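PDB 2RAU: putative esterase from Sulfolobus solfataricus P2, which binds calcium and probably acts as a lipase or esterase of the alpha/beta-hydrolase superfamily. Local coordinates for residues H104-F109 with D273-Y278; S116-W121 with I205-S210. One frame throughout, in Å; residues are numbered along the deposited sequence.

Contact 1. Residues H104-F109 with D273-Y278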
loop_
_atom_site.group_PDB
_atom_site.type_symbol
_atom_site.label_atom_id
_atom_site.label_comp_id
_atom_site.label_asym_id
_atom_site.label_seq_id
_atom_site.Cartn_x
_atom_site.Cartn_y
_atom_site.Cartn_z
ATOM N N HIS A 104 3.277 -1.023 -11.115
ATOM C CA HIS A 104 4.170 -2.112 -10.910
ATOM C C HIS A 104 4.770 -2.700 -12.191
ATOM O O HIS A 104 5.595 -3.603 -12.105
ATOM C CB HIS A 104 3.523 -3.213 -10.107
ATOM C CG HIS A 104 4.487 -4.104 -9.408
ATOM N ND1 HIS A 104 5.544 -3.627 -8.640
ATOM C CD2 HIS A 104 4.533 -5.458 -9.310
ATOM C CE1 HIS A 104 6.200 -4.659 -8.133
ATOM N NE2 HIS A 104 5.603 -5.780 -8.519
ATOM N N TYR A 105 4.402 -2.138 -13.338
ATOM C CA TYR A 105 4.877 -2.600 -14.646
ATOM C C TYR A 105 5.625 -1.503 -15.405
ATOM O O TYR A 105 6.108 -1.743 -16.526
ATOM C CB TYR A 105 3.697 -3.156 -15.464
ATOM C CG TYR A 105 3.227 -4.429 -14.814
ATOM C CD1 TYR A 105 3.875 -5.596 -15.080
ATOM C CD2 TYR A 105 2.202 -4.425 -13.866
ATOM C CE1 TYR A 105 3.544 -6.725 -14.427
ATOM C CE2 TYR A 105 1.877 -5.542 -13.200
ATOM C CZ TYR A 105 2.542 -6.705 -13.509
ATOM O OH TYR A 105 2.245 -7.899 -12.910
ATOM N N VAL A 106 5.827 -0.356 -14.764
ATOM C CA VAL A 106 6.560 0.781 -15.399
ATOM C C VAL A 106 8.109 0.591 -15.293
ATOM O O VAL A 106 8.648 0.390 -14.206
ATOM C CB VAL A 106 6.106 2.125 -14.755
ATOM C CG1 VAL A 106 6.917 3.373 -15.338
ATOM C CG2 VAL A 106 4.595 2.316 -14.923
ATOM N N PRO A 107 8.834 0.630 -16.437
ATOM C CA PRO A 107 10.269 0.539 -16.319
ATOM C C PRO A 107 10.868 1.749 -15.585
ATOM O O PRO A 107 10.410 2.880 -15.734
ATOM C CB PRO A 107 10.760 0.537 -17.765
ATOM C CG PRO A 107 9.565 0.304 -18.587
ATOM C CD PRO A 107 8.419 0.827 -17.823
ATOM N N PRO A 108 11.892 1.503 -14.767
ATOM C CA PRO A 108 12.463 2.573 -13.983
ATOM C C PRO A 108 13.273 3.573 -14.800
ATOM O O PRO A 108 13.532 4.700 -14.342
ATOM C CB PRO A 108 13.325 1.814 -12.982
ATOM C CG PRO A 108 13.793 0.587 -13.742
ATOM C CD PRO A 108 12.542 0.201 -14.525
ATOM N N PHE A 109 13.665 3.195 -16.014
ATOM C CA PHE A 109 14.554 4.044 -16.817
ATOM C C PHE A 109 13.781 4.987 -17.719
ATOM O O PHE A 109 14.399 5.805 -18.382
ATOM C CB PHE A 109 15.535 3.197 -17.655
ATOM C CG PHE A 109 14.864 2.145 -18.489
ATOM C CD1 PHE A 109 14.284 2.463 -19.718
ATOM C CD2 PHE A 109 14.713 0.865 -17.990
ATOM C CE1 PHE A 109 13.635 1.506 -20.442
ATOM C CE2 PHE A 109 14.074 -0.074 -18.710
ATOM C CZ PHE A 109 13.495 0.257 -19.929
ATOM N N ASP A 273 7.881 0.770 -6.095
ATOM C CA ASP A 273 7.869 1.092 -7.515
ATOM C C ASP A 273 8.507 2.477 -7.725
ATOM O O ASP A 273 8.499 3.305 -6.847
ATOM C CB ASP A 273 6.440 1.119 -8.067
ATOM C CG ASP A 273 5.804 -0.265 -8.170
ATOM O OD1 ASP A 273 6.509 -1.209 -8.588
ATOM O OD2 ASP A 273 4.557 -0.354 -7.989
ATOM N N PRO A 274 9.084 2.722 -8.908
ATOM C CA PRO A 274 9.760 4.000 -9.128
ATOM C C PRO A 274 8.881 5.237 -9.270
ATOM O O PRO A 274 9.329 6.344 -9.019
ATOM C CB PRO A 274 10.504 3.760 -10.458
ATOM C CG PRO A 274 9.746 2.624 -11.115
ATOM C CD PRO A 274 9.253 1.783 -10.024
ATOM N N TYR A 275 7.667 5.046 -9.768
ATOM C CA TYR A 275 6.808 6.145 -10.193
ATOM C C TYR A 275 5.348 5.956 -9.867
ATOM O O TYR A 275 4.835 4.834 -9.824
ATOM C CB TYR A 275 6.908 6.334 -11.698
ATOM C CG TYR A 275 8.301 6.557 -12.265
ATOM C CD1 TYR A 275 9.029 7.694 -11.913
ATOM C CD2 TYR A 275 8.841 5.699 -13.216
ATOM C CE1 TYR A 275 10.301 7.933 -12.452
ATOM C CE2 TYR A 275 10.074 5.952 -13.785
ATOM C CZ TYR A 275 10.788 7.080 -13.395
ATOM O OH TYR A 275 12.010 7.375 -13.930
ATOM N N TRP A 276 4.673 7.089 -9.710
ATOM C CA TRP A 276 3.257 7.144 -9.384
ATOM C C TRP A 276 2.621 8.218 -10.267
ATOM O O TRP A 276 3.181 9.254 -10.417
ATOM C CB TRP A 276 3.066 7.526 -7.930
ATOM C CG TRP A 276 1.692 7.384 -7.416
ATOM C CD1 TRP A 276 0.787 8.391 -7.167
ATOM C CD2 TRP A 276 1.029 6.160 -7.063
ATOM N NE1 TRP A 276 -0.397 7.853 -6.682
ATOM C CE2 TRP A 276 -0.268 6.490 -6.610
ATOM C CE3 TRP A 276 1.404 4.821 -7.071
ATOM C CZ2 TRP A 276 -1.175 5.521 -6.161
ATOM C CZ3 TRP A 276 0.510 3.878 -6.613
ATOM C CH2 TRP A 276 -0.761 4.227 -6.159
ATOM N N PRO A 277 1.446 7.944 -10.869
ATOM C CA PRO A 277 0.859 8.930 -11.746
ATOM C C PRO A 277 0.350 10.165 -11.032
ATOM O O PRO A 277 -0.312 10.091 -9.975
ATOM C CB PRO A 277 -0.289 8.165 -12.407
ATOM C CG PRO A 277 -0.707 7.179 -11.341
ATOM C CD PRO A 277 0.612 6.730 -10.757
ATOM N N TYR A 278 0.690 11.315 -11.591
ATOM C CA TYR A 278 0.102 12.588 -11.144
ATOM C C TYR A 278 -1.421 12.649 -11.264
ATOM O O TYR A 278 -2.073 13.368 -10.510
ATOM C CB TYR A 278 0.703 13.805 -11.922
ATOM C CG TYR A 278 1.820 14.504 -11.156
ATOM C CD1 TYR A 278 1.538 15.265 -10.025
ATOM C CD2 TYR A 278 3.143 14.431 -11.574
ATOM C CE1 TYR A 278 2.547 15.918 -9.318
ATOM C CE2 TYR A 278 4.145 15.056 -10.862
ATOM C CZ TYR A 278 3.833 15.808 -9.734
ATOM O OH TYR A 278 4.825 16.434 -8.998
#
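The imidazole of His104 takes the carboxylate of Asp273 at its edge: CG of Asp273 lies in the ring plane, and OD1 stands 2.6 Å from ND1 of His104. The N-H points almost straight at the oxygen, at 162°, and reaches its syn lone pair, while the carboxylate plane is turned 50° from that of the ring. The phenol of Tyr275 is flanked differently. CB of the preceding residue, Pro274, lies over one face, offset toward the rim, whereas across the contact the ring is met at its edge, with Pro107 O in plane, 3.7 Å from CE2 of Tyr275. Beside that carbonyl, Val106 CG1 packs 3.7 Å from Tyr275 CD2, the two side chains crossing at about a right angle; CG1 is anti to the backbone N of Val106 (chi1 177°), which carries this methyl to the ring edge. Further out, Tyr275 OH comes within 3.1 Å of Pro108 O, and the same hydroxyl has a weak hydrogen bond to Leu110 O. Between the polar end and the phenol, two prolines meet, Pro108 CB at 4.1 Å from Pro274 CG; their short, rigid rings suit a place where two loops lie close without pairing their backbones. His104 suits its buried place because both ring nitrogens can be used: ND1 serves Asp273 and NE2 bonds to Glu64 OE1. The ring of Trp71 meets the imidazole nearly perpendicularly, and Trp71 NE1 gives a weak hydrogen bond to Asp273 OD1, which therefore has two donors. With a carboxylate at each nitrogen, the imidazole is held against rotation, and its two acidic neighbours would be expected to favour the doubly protonated, positively charged form, which would offset the charge of the two carboxylates.

Contact 2. Residues S116-W121 with I205-S210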
loop_
_atom_site.group_PDB
_atom_site.type_symbol
_atom_site.label_atom_id
_atom_site.label_comp_id
_atom_site.label_asym_id
_atom_site.label_seq_id
_atom_site.Cartn_x
_atom_site.Cartn_y
_atom_site.Cartn_z
ATOM N N SER A 116 3.993 9.290 -20.878
ATOM C CA SER A 116 2.714 9.921 -21.239
ATOM C C SER A 116 1.571 8.904 -21.252
ATOM O O SER A 116 0.423 9.289 -21.091
ATOM C CB SER A 116 2.859 10.659 -22.572
ATOM O OG SER A 116 3.041 9.726 -23.623
ATOM N N PHE A 117 1.898 7.596 -21.338
ATOM C CA PHE A 117 0.913 6.538 -21.249
ATOM C C PHE A 117 0.238 6.494 -19.863
ATOM O O PHE A 117 -0.800 5.834 -19.699
ATOM C CB PHE A 117 1.504 5.169 -21.616
ATOM C CG PHE A 117 2.549 4.672 -20.674
ATOM C CD1 PHE A 117 2.211 3.971 -19.518
ATOM C CD2 PHE A 117 3.894 4.882 -20.948
ATOM C CE1 PHE A 117 3.209 3.529 -18.632
ATOM C CE2 PHE A 117 4.873 4.442 -20.090
ATOM C CZ PHE A 117 4.545 3.772 -18.912
ATOM N N THR A 118 0.834 7.169 -18.877
ATOM C CA THR A 118 0.243 7.291 -17.543
ATOM C C THR A 118 -0.725 8.496 -17.398
ATOM O O THR A 118 -1.335 8.678 -16.335
ATOM C CB THR A 118 1.310 7.400 -16.458
ATOM O OG1 THR A 118 1.884 8.709 -16.475
ATOM C CG2 THR A 118 2.384 6.333 -16.596
ATOM N N ALA A 119 -0.917 9.282 -18.460
ATOM C CA ALA A 119 -1.730 10.524 -18.393
ATOM C C ALA A 119 -3.179 10.244 -17.920
ATOM O O ALA A 119 -3.768 11.040 -17.202
ATOM C CB ALA A 119 -1.717 11.226 -19.746
ATOM N N ASN A 120 -3.756 9.109 -18.282
ATOM C CA ASN A 120 -5.123 8.770 -17.846
ATOM C C ASN A 120 -5.136 7.637 -16.817
ATOM O O ASN A 120 -6.054 6.816 -16.782
ATOM C CB ASN A 120 -6.003 8.424 -19.058
ATOM C CG ASN A 120 -6.102 9.557 -20.007
ATOM O OD1 ASN A 120 -6.751 10.544 -19.707
ATOM N ND2 ASN A 120 -5.449 9.445 -21.162
ATOM N N TRP A 121 -4.092 7.575 -16.001
ATOM C CA TRP A 121 -4.091 6.695 -14.822
ATOM C C TRP A 121 -4.674 7.434 -13.625
ATOM O O TRP A 121 -3.957 7.785 -12.692
ATOM C CB TRP A 121 -2.669 6.231 -14.546
ATOM C CG TRP A 121 -2.189 5.150 -15.477
ATOM C CD1 TRP A 121 -2.767 4.739 -16.645
ATOM C CD2 TRP A 121 -0.985 4.401 -15.335
ATOM N NE1 TRP A 121 -2.007 3.742 -17.210
ATOM C CE2 TRP A 121 -0.905 3.525 -16.425
ATOM C CE3 TRP A 121 0.014 4.364 -14.366
ATOM C CZ2 TRP A 121 0.124 2.613 -16.570
ATOM C CZ3 TRP A 121 1.063 3.469 -14.519
ATOM C CH2 TRP A 121 1.104 2.607 -15.608
ATOM N N ILE A 205 5.370 16.094 -17.629
ATOM C CA ILE A 205 5.723 15.507 -16.336
ATOM C C ILE A 205 4.479 14.776 -15.916
ATOM O O ILE A 205 3.484 15.422 -15.606
ATOM C CB ILE A 205 6.061 16.587 -15.251
ATOM C CG1 ILE A 205 7.251 17.455 -15.702
ATOM C CG2 ILE A 205 6.369 15.935 -13.891
ATOM C CD1 ILE A 205 7.477 18.663 -14.824
ATOM N N TYR A 206 4.525 13.445 -15.955
ATOM C CA TYR A 206 3.351 12.618 -15.771
ATOM C C TYR A 206 3.336 11.854 -14.495
ATOM O O TYR A 206 2.258 11.398 -14.094
ATOM C CB TYR A 206 3.165 11.651 -16.961
ATOM C CG TYR A 206 2.940 12.342 -18.271
ATOM C CD1 TYR A 206 1.655 12.784 -18.631
ATOM C CD2 TYR A 206 3.985 12.569 -19.161
ATOM C CE1 TYR A 206 1.428 13.414 -19.808
ATOM C CE2 TYR A 206 3.758 13.246 -20.340
ATOM C CZ TYR A 206 2.492 13.652 -20.648
ATOM O OH TYR A 206 2.267 14.264 -21.829
ATOM N N VAL A 207 4.495 11.758 -13.839
ATOM C CA VAL A 207 4.679 10.916 -12.673
ATOM C C VAL A 207 5.439 11.629 -11.553
ATOM O O VAL A 207 6.169 12.583 -11.805
ATOM C CB VAL A 207 5.419 9.606 -13.023
ATOM C CG1 VAL A 207 4.588 8.698 -13.964
ATOM C CG2 VAL A 207 6.831 9.897 -13.587
ATOM N N ILE A 208 5.244 11.140 -10.327
ATOM C CA ILE A 208 5.956 11.554 -9.136
ATOM C C ILE A 208 6.953 10.406 -8.843
ATOM O O ILE A 208 6.546 9.262 -8.691
ATOM C CB ILE A 208 5.034 11.685 -7.888
ATOM C CG1 ILE A 208 3.781 12.513 -8.210
ATOM C CG2 ILE A 208 5.854 12.239 -6.671
ATOM C CD1 ILE A 208 2.594 12.240 -7.271
ATOM N N PRO A 209 8.247 10.704 -8.797
ATOM C CA PRO A 209 9.205 9.670 -8.503
ATOM C C PRO A 209 9.326 9.393 -6.991
ATOM O O PRO A 209 9.250 10.292 -6.154
ATOM C CB PRO A 209 10.504 10.263 -9.013
ATOM C CG PRO A 209 10.302 11.731 -8.781
ATOM C CD PRO A 209 8.903 11.987 -9.089
ATOM N N SER A 210 9.552 8.142 -6.666
ATOM C CA SER A 210 9.793 7.739 -5.311
ATOM C C SER A 210 11.204 8.142 -4.905
ATOM O O SER A 210 12.083 8.174 -5.729
ATOM C CB SER A 210 9.688 6.214 -5.228
ATOM O OG SER A 210 10.010 5.736 -3.942
HETATM O O HOH W 1 -0.475 10.620 -14.466
#
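Ser116 sets its CA over the centre of the Tyr206 ring, 3.5 Å from the centroid and only 10° off the normal, a CH-pi contact with the face. A chi1 of -62° puts CG of Tyr206 anti to the carbonyl carbon, beside the backbone N, and from there the ring extends to Ser116. Ser116 CB sits over the outer part of the same face, 3.5 Å from Tyr206 CE2; a small residue suits the place, since it lets the backbone itself come down onto the ring. Ala119 approaches obliquely, its CB 3.8 Å from CE1 of Tyr206, and here too a single methyl fits close to the ring. Thr118 turns its hydroxyl between its backbone N and carbonyl carbon (chi1 75°), where OG1 can bond to Leu115 O while lying 3.2 Å from Tyr206 CB. The same OG1 rests 3.7 Å from CG1 of Val207, whose side chain crosses that of Thr118 at about a right angle. No direct hydrogen bond joins the two segments; a water donates to both Thr118 O, at 2.8 Å, and Tyr206 O, and so bridges the backbones. The phenol end of Tyr206 is fixed separately, OH bonding to Glu201 OE1 on helix 197-203. An alanine here would remove the ring and hydroxyl, which would probably leave a gap against Ser116 and the Ala119 methyl and Glu201 without this partner. Within 116-121, Ala119 N bonds to Ser116 O, and Trp121 N to Thr118 O (3.0 Å) closes a type I beta turn. The whole is an aromatic side chain, just ahead of strand 207-209, packed on a 3-10 segment and beta turn that lead into helix 123-141 of the alpha/beta-hydrolase fold.

In the fold
Contacts 1 and 2 lie with their centres about 8 Å apart and share a small antiparallel sheet, in which strand 275-277 of contact 1 pairs with strand 207-209 of contact 2. Trp276 O lies 2.8 Å from Ile208 N, and Tyr278 N 3.0 Å from Tyr206 O, both probable hydrogen bonds. Residues 104-109 and 116-121 belong to one loop between strand 94-100 and helix 123-141, which thus meets both strands of the two-stranded pair. Both contacts are away from the calcium site at Gly142 and Glu144, though a bound calcium ion lies about 12 Å from the Pro108 side chain. Phe153, beside Ser152 of a likely nucleophile elbow, meets Trp276 edge-to-face, bringing the small sheet near the probable active site.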